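Local structure of Cel44C (Paenibacillus polymyxa, 2YIH) at residues A[237-242]-A[283-288]; A[255-260]-A[332-337]; A[287-290]-A[295-298]; A[320-323]-A[327-330]. The protein hydrolyses the beta-1,4-glucan backbone of xyloglucan and related glucans, this piece being the family 44 glycoside hydrolase part of a longer multi-domain enzyme. The protein carries 8 engineered substitutions. One frame throughout, in Å; residues are numbered along the deposited sequence. Where two conformers were deposited one is given.

How the contacts relate
Contacts 1 and 2 are buried and join elements of the catalytic barrel; contacts 3 and 4 are only partly buried and belong to the loops and the short helix beside the glycan-binding side. Tyr239 and Trp257 pack together, and backbone bonds run from Tyr239 to Val259 and from Lys240 to Phe258, tying contact 1 to contact 2. Contacts 1 and 3 share Pro287 and Glu288 and touch the same glucose unit. Contact 4 touches contacts 1 and 3 where Ile327 packs on Glu288, and contact 2 where Leu335 packs on Ile327 and Ala328. The chemistry follows the setting: one buried hydroxyl bond in contact 1, aromatic packing in contact 2, ionic and sugar-binding groups in contact 3, and water bridges in contact 4.

Contact 1. Residues A[237-242]-A[283-288]; sequences GAYKDL and VHWYPE. With BGC (beta-D-glucopyranose), chain B.
Tyr239 reaches from the short helix 236-241 to Val283, His284 and Trp285 on strand 280-285, the sixth strand of the (beta/alpha)8 barrel. Its phenol leads with the hydroxyl. CG sits anti to the carbonyl carbon (chi1 -58°), and from there the ring extends to bring OH within 2.7 Å of His284 O. The hydroxyl is the donor, and it comes in from above the peptide, 46° out of the carbonyl plane, while the acceptor lies near the plane of the tyrosine ring. On the two neighbouring strand residues the side chains each cross the tyrosine at about a right angle. Val283 supplies a CH-pi contact, with CG1 off-centre over the ring and 4.2 Å from its centroid. Trp285 turns the six-membered part of its indole to the hydroxyl, so that CE3 stands 3.4 Å from Tyr239 OH, which lies at the indole's edge. A phenylalanine in place of Tyr239 would probably leave the buried carbonyl of His284 without this donor. The imidazole of His284 leads the other way and bonds through ND1 to Glu187 of the glycan pocket. Tyr239 thus takes the backbone carbonyl of His284, while the imidazole of the same residue serves Glu187. Beyond the strand, Glu288 carries the chain on to the ligand: bent at chi2 (-86°), it brings OE2 to 2.7 Å from glucose O2 of chain B, whose hydroxyl donates, and Trp326 NE1 reaches the same carboxylate oxygen.

Contact 2. Residues A[255-260]-A[332-337]; sequences YSWFVD and SEFLPI
At the outside of the (beta/alpha)8 barrel, where helix 258-273 starts, Trp257 packs against Phe334 in the 3-10 turn 332-334 and Ile337 at the start of helix 337-348. Trp257 occupies the N-cap position. Its CG lies between the backbone N and the carbonyl carbon (chi1 57°), which turns the indole toward Phe334. Phe334 lays one side of its ring over an indole face: CE1 is 3.5 Å from Trp257 CD2, and CD1 is just as close to CE3. The ring planes meet at 37°, neither stacked nor edge-to-face, with the centroids of the phenyl and the six-membered indole ring 4.6 Å apart. Val259 CB covers the opposite indole face. At the rim, Ile337 CD1 approaches Trp257 CH2 at 4.1 Å, near the plane of the indole. Ser256 O in turn stands 3.7 Å from Phe334 CZ, at the edge of the phenyl ring. The indole nitrogen NE1 bonds Ser344 OG of helix 337-348 and, weakly at 3.3 Å, Asp260 OD1 in the first turn of the helix that Trp257 caps. This clamped tryptophan joins two successive outer helices, the kind of interhelical packing that surrounds the strands of a TIM barrel.

Contact 3. Residues A[287-290]-A[295-298]; sequences PEAM and RITN. With BGC (beta-D-glucopyranose), chain B.
Pro287 O is gripped by two nitrogens of Arg295. NE makes the strong bond, 2.9 Å to Pro287 O and almost straight at 170°, with the oxygen in the guanidinium plane; NH2 adds a weak one, 3.4 Å to the same oxygen. NH2 also bonds Tyr286 O. The arginine arrives fully extended from CG to NE. Over one face of its guanidinium lies the carboxylate of Glu288, the planes only 14° apart, with Glu288 OE1 3.2 Å from Arg295 CZ above the centre. With the oxygen well off the guanidinium plane, the pair is an ionic one without a hydrogen bond. The remaining nitrogen, NH1, turns to the sugar of chain B, with weak bonds to glucose O2 at 2.9 Å and to O3 at 3.3 Å. A lysine in place of Arg295 would probably leave Pro287 O without its two-nitrogen grip and Glu288 without its flat partner. Further along, Ile296 N bonds Ala289 O at 3.0 Å, beside the non-hydrogen-bonded pair Met290 and Arg295. Ile296 CD1 packs on Pro287 CB, 3.7 Å away. Together these segments form the base of a short beta hairpin, whose arginine and glutamate line the glycan pocket on the loop following barrel strand 280-285.

Contact 4. Residues A[320-323]-A[327-330]; sequences TYKE and IAQW. With BGC (beta-D-glucopyranose), chain C.
Apolar and backbone packing comes first: Ala328 of helix 326-331 sets its methyl against the backbone of Glu323 and the side chains of Lys322 and Glu323. Ala328 CB is 3.2 Å from Glu323 O, a close approach, and 3.8 Å from Glu323 CG. The aliphatic part of Lys322 runs alongside, CG 4.0 Å from Ala328 CB, with CE farther on at 3.4 Å from Ala328 O. Lys322 CG is anti to the backbone N (chi1 -168°) and the chain stays extended until chi4, where it turns at -82° and swings the ammonium toward Gln329. Polar contact between Lys322 and Gln329 goes through water. One water accepts from Lys322 NZ at 3.0 Å and donates to Gln329 OE1 at 2.6 Å; a second, only weakly held by the lysine, donates to Gln329 O at 2.8 Å. The amine thus reaches both the side chain and the backbone of Gln329 without touching either directly. Glu323 takes its own polar partners elsewhere: OE2 bonds Ser325 OG, which also receives Ala328 N, and OE1 bonds Thr315 OG1. The carboxylate so ties the loop to the first turn of the helix. Last comes the aromatic and sugar contact. Trp330 is sandwiched, with Gln329 CG over one indole face and the glucose of chain C over the other, its C5 3.5 Å from Trp330 CE2. A sugar ring lying on a tryptophan face is the classic platform of carbohydrate-binding clefts, and Trp330 provides one here in the glycan pocket.

Contact 1. Residues A[237-242]-A[283-288]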
loop_
_atom_site.group_PDB
_atom_site.type_symbol
_atom_site.label_atom_id
_atom_site.label_comp_id
_atom_site.label_asym_id
_atom_site.label_seq_id
_atom_site.Cartn_x
_atom_site.Cartn_y
_atom_site.Cartn_z
ATOM N N GLY A 237 15.771 4.039 -5.058
ATOM C CA GLY A 237 16.540 5.070 -5.768
ATOM C C GLY A 237 15.912 6.462 -5.654
ATOM O O GLY A 237 16.618 7.476 -5.637
ATOM N N ALA A 238 14.584 6.517 -5.567
ATOM C CA ALA A 238 13.885 7.764 -5.345
ATOM C C ALA A 238 13.963 8.180 -3.866
ATOM O O ALA A 238 14.097 9.370 -3.566
ATOM C CB ALA A 238 12.405 7.632 -5.779
ATOM N N TYR A 239 13.838 7.223 -2.940
ATOM C CA TYR A 239 14.031 7.552 -1.507
ATOM C C TYR A 239 15.409 8.217 -1.299
ATOM O O TYR A 239 15.531 9.183 -0.546
ATOM C CB TYR A 239 14.043 6.302 -0.620
ATOM C CG TYR A 239 12.857 5.341 -0.598
ATOM C CD1 TYR A 239 11.791 5.407 -1.515
ATOM C CD2 TYR A 239 12.881 4.280 0.313
ATOM C CE1 TYR A 239 10.772 4.424 -1.500
ATOM C CE2 TYR A 239 11.891 3.332 0.354
ATOM C CZ TYR A 239 10.879 3.353 -0.601
ATOM O OH TYR A 239 9.916 2.367 -0.497
ATOM N N LYS A 240 16.421 7.712 -2.005
ATOM C CA LYS A 240 17.819 8.118 -1.766
ATOM C C LYS A 240 18.092 9.560 -2.247
ATOM O O LYS A 240 18.539 10.393 -1.475
ATOM C CB LYS A 240 18.771 7.146 -2.462
ATOM C CG LYS A 240 20.263 7.389 -2.099
ATOM C CD LYS A 240 20.452 7.485 -0.602
ATOM C CE LYS A 240 21.915 7.306 -0.223
ATOM N NZ LYS A 240 22.667 8.558 -0.459
ATOM N N ASP A 241 17.796 9.853 -3.511
ATOM C CA ASP A 241 18.141 11.168 -4.073
ATOM C C ASP A 241 17.211 11.532 -5.223
ATOM O O ASP A 241 17.579 12.267 -6.177
ATOM C CB ASP A 241 19.636 11.201 -4.498
ATOM C CG ASP A 241 19.970 10.217 -5.627
ATOM O OD1 ASP A 241 19.096 9.459 -6.119
ATOM O OD2 ASP A 241 21.158 10.184 -6.024
ATOM N N LEU A 242 15.969 11.068 -5.103
ATOM C CA LEU A 242 14.981 11.344 -6.119
ATOM C C LEU A 242 15.484 10.956 -7.533
ATOM O O LEU A 242 15.318 11.687 -8.494
ATOM C CB LEU A 242 14.482 12.810 -6.031
ATOM C CG LEU A 242 13.152 13.079 -6.761
ATOM C CD1 LEU A 242 11.980 12.300 -6.113
ATOM C CD2 LEU A 242 12.844 14.583 -6.735
ATOM N N VAL A 283 5.206 5.777 0.200
ATOM C CA VAL A 283 6.192 5.082 -0.653
ATOM C C VAL A 283 5.616 3.827 -1.331
ATOM O O VAL A 283 4.625 3.241 -0.877
ATOM C CB VAL A 283 7.443 4.670 0.156
ATOM C CG1 VAL A 283 8.128 5.899 0.743
ATOM C CG2 VAL A 283 7.091 3.668 1.252
ATOM N N HIS A 284 6.243 3.444 -2.445
ATOM C CA HIS A 284 6.067 2.108 -3.026
ATOM C C HIS A 284 7.291 1.235 -2.718
ATOM O O HIS A 284 8.406 1.737 -2.605
ATOM C CB HIS A 284 5.870 2.251 -4.539
ATOM C CG HIS A 284 4.638 3.036 -4.883
ATOM N ND1 HIS A 284 4.306 3.399 -6.172
ATOM C CD2 HIS A 284 3.623 3.466 -4.092
ATOM C CE1 HIS A 284 3.148 4.042 -6.160
ATOM N NE2 HIS A 284 2.709 4.091 -4.908
ATOM N N TRP A 285 7.066 -0.065 -2.624
ATOM C CA TRP A 285 8.142 -0.990 -2.253
ATOM C C TRP A 285 7.989 -2.316 -2.994
ATOM O O TRP A 285 7.148 -3.155 -2.635
ATOM C CB TRP A 285 8.112 -1.205 -0.741
ATOM C CG TRP A 285 9.172 -2.155 -0.235
ATOM C CD1 TRP A 285 8.975 -3.418 0.224
ATOM C CD2 TRP A 285 10.562 -1.861 -0.026
ATOM N NE1 TRP A 285 10.176 -3.960 0.662
ATOM C CE2 TRP A 285 11.162 -3.024 0.520
ATOM C CE3 TRP A 285 11.368 -0.735 -0.267
ATOM C CZ2 TRP A 285 12.529 -3.071 0.886
ATOM C CZ3 TRP A 285 12.749 -0.795 0.089
ATOM C CH2 TRP A 285 13.304 -1.959 0.620
ATOM N N TYR A 286 8.778 -2.486 -4.058
ATOM C CA TYR A 286 8.850 -3.763 -4.736
ATOM C C TYR A 286 10.206 -4.352 -4.387
ATOM O O TYR A 286 11.252 -3.795 -4.774
ATOM C CB TYR A 286 8.706 -3.560 -6.244
ATOM C CG TYR A 286 7.387 -2.937 -6.611
ATOM C CD1 TYR A 286 6.204 -3.670 -6.521
ATOM C CD2 TYR A 286 7.307 -1.586 -6.961
ATOM C CE1 TYR A 286 4.996 -3.104 -6.876
ATOM C CE2 TYR A 286 6.084 -1.015 -7.309
ATOM C CZ TYR A 286 4.943 -1.806 -7.247
ATOM O OH TYR A 286 3.735 -1.283 -7.595
ATOM N N PRO A 287 10.212 -5.436 -3.603
ATOM C CA PRO A 287 11.491 -6.013 -3.155
ATOM C C PRO A 287 12.462 -6.224 -4.316
ATOM O O PRO A 287 12.047 -6.680 -5.404
ATOM C CB PRO A 287 11.066 -7.354 -2.520
ATOM C CG PRO A 287 9.678 -7.059 -1.947
ATOM C CD PRO A 287 9.039 -6.072 -2.962
ATOM N N GLU A 288 13.722 -5.829 -4.111
ATOM C CA GLU A 288 14.806 -6.177 -5.022
ATOM C C GLU A 288 15.455 -7.501 -4.631
ATOM O O GLU A 288 16.389 -7.949 -5.306
ATOM C CB GLU A 288 15.867 -5.070 -5.054
ATOM C CG GLU A 288 15.349 -3.750 -5.644
ATOM C CD GLU A 288 15.444 -3.685 -7.171
ATOM O OE1 GLU A 288 15.675 -4.727 -7.820
ATOM O OE2 GLU A 288 15.310 -2.577 -7.727
HETATM C C2 BGC B . 13.813 -0.954 -10.576
HETATM C C3 BGC B . 12.622 -1.114 -11.515
HETATM C C4 BGC B . 12.088 0.266 -11.969
HETATM C C5 BGC B . 13.291 1.018 -12.544
HETATM C C6 BGC B . 12.976 2.405 -13.093
HETATM C C1 BGC B . 14.894 -0.087 -11.185
HETATM O O2 BGC B . 14.416 -2.217 -10.250
HETATM O O3 BGC B . 11.600 -1.776 -10.779
HETATM O O4 BGC B . 10.972 0.126 -12.886
HETATM O O5 BGC B . 14.322 1.179 -11.552
HETATM O O6 BGC B . 14.152 2.912 -13.726
#

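Contact 2. Residues A[255-260]-A[332-337]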
loop_
_atom_site.group_PDB
_atom_site.type_symbol
_atom_site.label_atom_id
_atom_site.label_comp_id
_atom_site.label_asym_id
_atom_site.label_seq_id
_atom_site.Cartn_x
_atom_site.Cartn_y
_atom_site.Cartn_z
ATOM N N TYR A 255 21.394 16.443 4.607
ATOM C CA TYR A 255 20.328 15.444 4.676
ATOM C C TYR A 255 20.898 14.079 4.324
ATOM O O TYR A 255 21.741 13.950 3.418
ATOM C CB TYR A 255 19.186 15.803 3.721
ATOM C CG TYR A 255 18.376 17.031 4.077
ATOM C CD1 TYR A 255 17.604 17.084 5.241
ATOM C CD2 TYR A 255 18.331 18.118 3.210
ATOM C CE1 TYR A 255 16.836 18.223 5.556
ATOM C CE2 TYR A 255 17.552 19.233 3.477
ATOM C CZ TYR A 255 16.796 19.279 4.650
ATOM O OH TYR A 255 16.026 20.392 4.896
ATOM N N SER A 256 20.429 13.040 5.010
ATOM C CA SER A 256 20.921 11.694 4.731
ATOM C C SER A 256 20.401 11.162 3.402
ATOM O O SER A 256 20.989 10.244 2.827
ATOM C CB SER A 256 20.514 10.712 5.840
ATOM O OG SER A 256 21.089 11.120 7.081
ATOM N N TRP A 257 19.201 11.611 3.039
ATOM C CA TRP A 257 18.535 11.165 1.818
ATOM C C TRP A 257 17.374 12.069 1.501
ATOM O O TRP A 257 17.000 12.913 2.333
ATOM C CB TRP A 257 18.076 9.688 1.895
ATOM C CG TRP A 257 17.135 9.282 3.055
ATOM C CD1 TRP A 257 16.885 9.960 4.222
ATOM C CD2 TRP A 257 16.452 8.027 3.163
ATOM N NE1 TRP A 257 16.054 9.207 5.029
ATOM C CE2 TRP A 257 15.790 8.011 4.408
ATOM C CE3 TRP A 257 16.347 6.906 2.320
ATOM C CZ2 TRP A 257 15.011 6.922 4.834
ATOM C CZ3 TRP A 257 15.592 5.805 2.746
ATOM C CH2 TRP A 257 14.934 5.824 3.992
ATOM N N PHE A 258 16.825 11.919 0.287
ATOM C CA PHE A 258 15.728 12.790 -0.180
ATOM C C PHE A 258 14.499 12.724 0.754
ATOM O O PHE A 258 13.784 13.714 0.927
ATOM C CB PHE A 258 15.351 12.439 -1.650
ATOM C CG PHE A 258 14.127 13.150 -2.132
ATOM C CD1 PHE A 258 14.180 14.489 -2.478
ATOM C CD2 PHE A 258 12.874 12.522 -2.058
ATOM C CE1 PHE A 258 12.980 15.204 -2.801
ATOM C CE2 PHE A 258 11.689 13.199 -2.368
ATOM C CZ PHE A 258 11.723 14.560 -2.727
ATOM N N VAL A 259 14.257 11.546 1.335
ATOM C CA VAL A 259 13.151 11.357 2.291
ATOM C C VAL A 259 13.180 12.513 3.312
ATOM O O VAL A 259 12.160 13.150 3.557
ATOM C CB VAL A 259 13.287 9.990 3.029
ATOM C CG1 VAL A 259 12.360 9.909 4.298
ATOM C CG2 VAL A 259 13.016 8.822 2.052
ATOM N N ASP A 260 14.364 12.794 3.867
ATOM C CA ASP A 260 14.513 13.847 4.884
ATOM C C ASP A 260 14.298 15.243 4.329
ATOM O O ASP A 260 13.614 16.065 4.959
ATOM C CB ASP A 260 15.915 13.777 5.516
ATOM C CG ASP A 260 16.101 12.533 6.368
ATOM O OD1 ASP A 260 15.093 11.906 6.759
ATOM O OD2 ASP A 260 17.260 12.144 6.602
ATOM N N SER A 332 22.893 -0.729 3.044
ATOM C CA SER A 332 22.338 -1.479 4.172
ATOM C C SER A 332 22.045 -0.631 5.402
ATOM O O SER A 332 21.289 -1.057 6.262
ATOM C CB SER A 332 23.215 -2.675 4.570
ATOM O OG SER A 332 24.474 -2.221 5.033
ATOM N N GLU A 333 22.624 0.562 5.488
ATOM C CA GLU A 333 22.376 1.426 6.650
ATOM C C GLU A 333 20.968 2.015 6.606
ATOM O O GLU A 333 20.497 2.571 7.597
ATOM C CB GLU A 333 23.430 2.556 6.771
ATOM C CG GLU A 333 23.286 3.660 5.750
ATOM C CD GLU A 333 24.125 3.436 4.475
ATOM O OE1 GLU A 333 24.273 2.286 3.997
ATOM O OE2 GLU A 333 24.650 4.444 3.962
ATOM N N PHE A 334 20.294 1.857 5.468
ATOM C CA PHE A 334 18.885 2.243 5.364
ATOM C C PHE A 334 17.932 1.080 5.595
ATOM O O PHE A 334 16.706 1.247 5.480
ATOM C CB PHE A 334 18.625 2.897 4.013
ATOM C CG PHE A 334 19.359 4.207 3.828
ATOM C CD1 PHE A 334 18.821 5.395 4.317
ATOM C CD2 PHE A 334 20.606 4.233 3.211
ATOM C CE1 PHE A 334 19.472 6.600 4.132
ATOM C CE2 PHE A 334 21.290 5.420 3.067
ATOM C CZ PHE A 334 20.716 6.614 3.502
ATOM N N LEU A 335 18.479 -0.087 5.969
ATOM C CA LEU A 335 17.667 -1.262 6.275
ATOM C C LEU A 335 17.829 -1.651 7.743
ATOM O O LEU A 335 18.896 -1.457 8.329
ATOM C CB LEU A 335 18.079 -2.447 5.371
ATOM C CG LEU A 335 18.052 -2.144 3.864
ATOM C CD1 LEU A 335 18.526 -3.392 3.058
ATOM C CD2 LEU A 335 16.645 -1.684 3.401
ATOM N N PRO A 336 16.782 -2.225 8.347
ATOM C CA PRO A 336 15.469 -2.512 7.770
ATOM C C PRO A 336 14.672 -1.271 7.468
ATOM O O PRO A 336 14.825 -0.242 8.128
ATOM C CB PRO A 336 14.766 -3.332 8.856
ATOM C CG PRO A 336 15.496 -2.952 10.158
ATOM C CD PRO A 336 16.909 -2.664 9.747
ATOM N N ILE A 337 13.795 -1.370 6.475
ATOM C CA ILE A 337 13.248 -0.165 5.898
ATOM C C ILE A 337 12.169 0.516 6.718
ATOM O O ILE A 337 12.097 1.750 6.738
ATOM C CB ILE A 337 12.854 -0.344 4.403
ATOM C CG1 ILE A 337 12.579 1.023 3.763
ATOM C CG2 ILE A 337 11.667 -1.304 4.246
ATOM C CD1 ILE A 337 13.865 1.854 3.502
#

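Contact 3. Residues A[287-290]-A[295-298]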
loop_
_atom_site.group_PDB
_atom_site.type_symbol
_atom_site.label_atom_id
_atom_site.label_comp_id
_atom_site.label_asym_id
_atom_site.label_seq_id
_atom_site.Cartn_x
_atom_site.Cartn_y
_atom_site.Cartn_z
ATOM N N PRO A 287 10.212 -5.436 -3.603
ATOM C CA PRO A 287 11.491 -6.013 -3.155
ATOM C C PRO A 287 12.462 -6.224 -4.316
ATOM O O PRO A 287 12.047 -6.680 -5.404
ATOM C CB PRO A 287 11.066 -7.354 -2.520
ATOM C CG PRO A 287 9.678 -7.059 -1.947
ATOM C CD PRO A 287 9.039 -6.072 -2.962
ATOM N N GLU A 288 13.722 -5.829 -4.111
ATOM C CA GLU A 288 14.806 -6.177 -5.022
ATOM C C GLU A 288 15.455 -7.501 -4.631
ATOM O O GLU A 288 16.389 -7.949 -5.306
ATOM C CB GLU A 288 15.867 -5.070 -5.054
ATOM C CG GLU A 288 15.349 -3.750 -5.644
ATOM C CD GLU A 288 15.444 -3.685 -7.171
ATOM O OE1 GLU A 288 15.675 -4.727 -7.820
ATOM O OE2 GLU A 288 15.310 -2.577 -7.727
ATOM N N ALA A 289 15.026 -8.066 -3.510
ATOM C CA ALA A 289 15.485 -9.386 -3.051
ATOM C C ALA A 289 15.536 -10.429 -4.157
ATOM O O ALA A 289 14.566 -10.600 -4.941
ATOM C CB ALA A 289 14.640 -9.865 -1.879
ATOM N N MET A 290 16.683 -11.101 -4.226
ATOM C CA MET A 290 16.961 -12.147 -5.213
ATOM C C MET A 290 17.084 -13.530 -4.564
ATOM O O MET A 290 17.576 -13.654 -3.442
ATOM C CB MET A 290 18.290 -11.850 -5.913
ATOM C CG MET A 290 18.382 -10.466 -6.469
ATOM S SD MET A 290 17.629 -10.368 -8.092
ATOM C CE MET A 290 19.104 -10.202 -9.096
ATOM N N ARG A 295 14.786 -12.082 -9.368
ATOM C CA ARG A 295 14.174 -11.105 -8.447
ATOM C C ARG A 295 12.784 -11.596 -8.047
ATOM O O ARG A 295 12.014 -11.966 -8.918
ATOM C CB ARG A 295 14.068 -9.729 -9.138
ATOM C CG ARG A 295 13.592 -8.614 -8.216
ATOM C CD ARG A 295 13.290 -7.340 -9.010
ATOM N NE ARG A 295 12.765 -6.297 -8.147
ATOM C CZ ARG A 295 12.569 -5.040 -8.524
ATOM N NH1 ARG A 295 12.914 -4.647 -9.748
ATOM N NH2 ARG A 295 12.123 -4.151 -7.645
ATOM N N ILE A 296 12.442 -11.595 -6.751
ATOM C CA ILE A 296 11.186 -12.249 -6.350
ATOM C C ILE A 296 9.929 -11.678 -6.987
ATOM O O ILE A 296 8.890 -12.358 -7.066
ATOM C CB ILE A 296 11.022 -12.339 -4.820
ATOM C CG1 ILE A 296 10.883 -10.950 -4.194
ATOM C CG2 ILE A 296 12.213 -13.097 -4.217
ATOM C CD1 ILE A 296 10.503 -11.019 -2.698
ATOM N N THR A 297 9.986 -10.417 -7.402
ATOM C CA THR A 297 8.810 -9.781 -7.969
ATOM C C THR A 297 8.650 -10.089 -9.463
ATOM O O THR A 297 7.618 -9.753 -10.044
ATOM C CB THR A 297 8.879 -8.256 -7.810
ATOM O OG1 THR A 297 10.174 -7.822 -8.250
ATOM C CG2 THR A 297 8.713 -7.885 -6.361
ATOM N N ASN A 298 9.653 -10.714 -10.070
ATOM C CA ASN A 298 9.654 -10.904 -11.541
ATOM C C ASN A 298 8.891 -12.167 -11.984
ATOM O O ASN A 298 8.116 -12.143 -12.956
ATOM C CB ASN A 298 11.088 -10.916 -12.100
ATOM C CG ASN A 298 11.671 -9.518 -12.234
ATOM O OD1 ASN A 298 12.892 -9.341 -12.344
ATOM N ND2 ASN A 298 10.816 -8.524 -12.221
HETATM C C2 BGC B . 13.813 -0.954 -10.576
HETATM C C3 BGC B . 12.622 -1.114 -11.515
HETATM C C4 BGC B . 12.088 0.266 -11.969
HETATM C C5 BGC B . 13.291 1.018 -12.544
HETATM C C6 BGC B . 12.976 2.405 -13.093
HETATM C C1 BGC B . 14.894 -0.087 -11.185
HETATM O O2 BGC B . 14.416 -2.217 -10.250
HETATM O O3 BGC B . 11.600 -1.776 -10.779
HETATM O O4 BGC B . 10.972 0.126 -12.886
HETATM O O5 BGC B . 14.322 1.179 -11.552
HETATM O O6 BGC B . 14.152 2.912 -13.726
#

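Contact 4. Residues A[320-323]-A[327-330]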
loop_
_atom_site.group_PDB
_atom_site.type_symbol
_atom_site.label_atom_id
_atom_site.label_comp_id
_atom_site.label_asym_id
_atom_site.label_seq_id
_atom_site.Cartn_x
_atom_site.Cartn_y
_atom_site.Cartn_z
ATOM N N THR A 320 18.811 -8.001 11.764
ATOM C CA THR A 320 19.793 -9.048 11.521
ATOM C C THR A 320 19.771 -9.585 10.102
ATOM O O THR A 320 20.630 -10.364 9.717
ATOM C CB THR A 320 19.660 -10.228 12.514
ATOM O OG1 THR A 320 18.496 -11.022 12.204
ATOM C CG2 THR A 320 19.559 -9.714 13.935
ATOM N N TYR A 321 18.828 -9.129 9.294
ATOM C CA TYR A 321 18.625 -9.774 8.002
ATOM C C TYR A 321 19.226 -8.967 6.863
ATOM O O TYR A 321 18.904 -7.787 6.690
ATOM C CB TYR A 321 17.127 -10.076 7.751
ATOM C CG TYR A 321 16.891 -10.805 6.444
ATOM C CD1 TYR A 321 17.318 -12.131 6.277
ATOM C CD2 TYR A 321 16.274 -10.175 5.369
ATOM C CE1 TYR A 321 17.139 -12.790 5.076
ATOM C CE2 TYR A 321 16.115 -10.829 4.147
ATOM C CZ TYR A 321 16.531 -12.145 4.018
ATOM O OH TYR A 321 16.393 -12.812 2.826
ATOM N N LYS A 322 20.066 -9.618 6.064
ATOM C CA LYS A 322 20.643 -8.977 4.887
ATOM C C LYS A 322 20.238 -9.744 3.645
ATOM O O LYS A 322 20.781 -10.821 3.355
ATOM C CB LYS A 322 22.183 -8.933 4.971
ATOM C CG LYS A 322 22.842 -8.024 3.905
ATOM C CD LYS A 322 24.350 -7.765 4.211
ATOM C CE LYS A 322 24.986 -6.722 3.261
ATOM N NZ LYS A 322 25.397 -7.330 1.933
ATOM N N GLU A 323 19.253 -9.222 2.921
ATOM C CA GLU A 323 18.843 -9.864 1.691
ATOM C C GLU A 323 19.922 -9.775 0.591
ATOM O O GLU A 323 20.894 -9.026 0.707
ATOM C CB GLU A 323 17.541 -9.226 1.205
ATOM C CG GLU A 323 17.761 -7.805 0.649
ATOM C CD GLU A 323 16.451 -7.124 0.259
ATOM O OE1 GLU A 323 15.385 -7.537 0.785
ATOM O OE2 GLU A 323 16.501 -6.161 -0.542
ATOM N N ILE A 327 20.279 -2.925 -2.957
ATOM C CA ILE A 327 20.001 -2.080 -1.805
ATOM C C ILE A 327 20.742 -2.543 -0.535
ATOM O O ILE A 327 21.359 -1.717 0.152
ATOM C CB ILE A 327 18.493 -1.988 -1.508
ATOM C CG1 ILE A 327 17.750 -1.380 -2.704
ATOM C CG2 ILE A 327 18.212 -1.051 -0.318
ATOM C CD1 ILE A 327 16.246 -1.737 -2.675
ATOM N N ALA A 328 20.664 -3.839 -0.225
ATOM C CA ALA A 328 21.386 -4.406 0.920
ATOM C C ALA A 328 22.890 -4.335 0.633
ATOM O O ALA A 328 23.686 -4.070 1.522
ATOM C CB ALA A 328 20.950 -5.839 1.162
ATOM N N GLN A 329 23.274 -4.475 -0.626
ATOM C CA GLN A 329 24.690 -4.442 -0.958
ATOM C C GLN A 329 25.318 -3.071 -0.688
ATOM O O GLN A 329 26.387 -2.991 -0.070
ATOM C CB GLN A 329 24.915 -4.880 -2.422
ATOM C CG GLN A 329 26.346 -4.776 -2.865
ATOM C CD GLN A 329 27.269 -5.637 -2.005
ATOM O OE1 GLN A 329 26.914 -6.750 -1.616
ATOM N NE2 GLN A 329 28.482 -5.139 -1.754
ATOM N N TRP A 330 24.664 -1.990 -1.133
ATOM C CA TRP A 330 25.305 -0.694 -1.146
ATOM C C TRP A 330 24.696 0.299 -0.180
ATOM O O TRP A 330 25.281 1.352 0.042
ATOM C CB TRP A 330 25.327 -0.116 -2.570
ATOM C CG TRP A 330 26.228 -0.882 -3.479
ATOM C CD1 TRP A 330 25.854 -1.707 -4.498
ATOM C CD2 TRP A 330 27.663 -0.870 -3.472
ATOM N NE1 TRP A 330 26.976 -2.231 -5.119
ATOM C CE2 TRP A 330 28.093 -1.732 -4.501
ATOM C CE3 TRP A 330 28.624 -0.221 -2.686
ATOM C CZ2 TRP A 330 29.456 -1.955 -4.776
ATOM C CZ3 TRP A 330 29.980 -0.443 -2.959
ATOM C CH2 TRP A 330 30.375 -1.288 -4.008
HETATM C C2 BGC C . 28.022 3.154 -5.563
HETATM C C3 BGC C . 26.724 2.392 -5.816
HETATM C C4 BGC C . 26.802 1.510 -7.060
HETATM C C5 BGC C . 28.072 0.669 -6.982
HETATM C C6 BGC C . 28.256 -0.261 -8.173
HETATM C C1 BGC C . 29.212 2.201 -5.617
HETATM O O1 BGC C . 30.457 2.900 -5.479
HETATM O O2 BGC C . 27.963 3.789 -4.282
HETATM O O3 BGC C . 25.615 3.290 -5.933
HETATM O O4 BGC C . 25.691 0.621 -7.053
HETATM O O5 BGC C . 29.187 1.545 -6.886
HETATM O O6 BGC C . 28.451 0.550 -9.330
HETATM O O HOH W 1 27.450 -4.668 1.844
HETATM O O HOH W 2 27.761 -8.316 0.310
#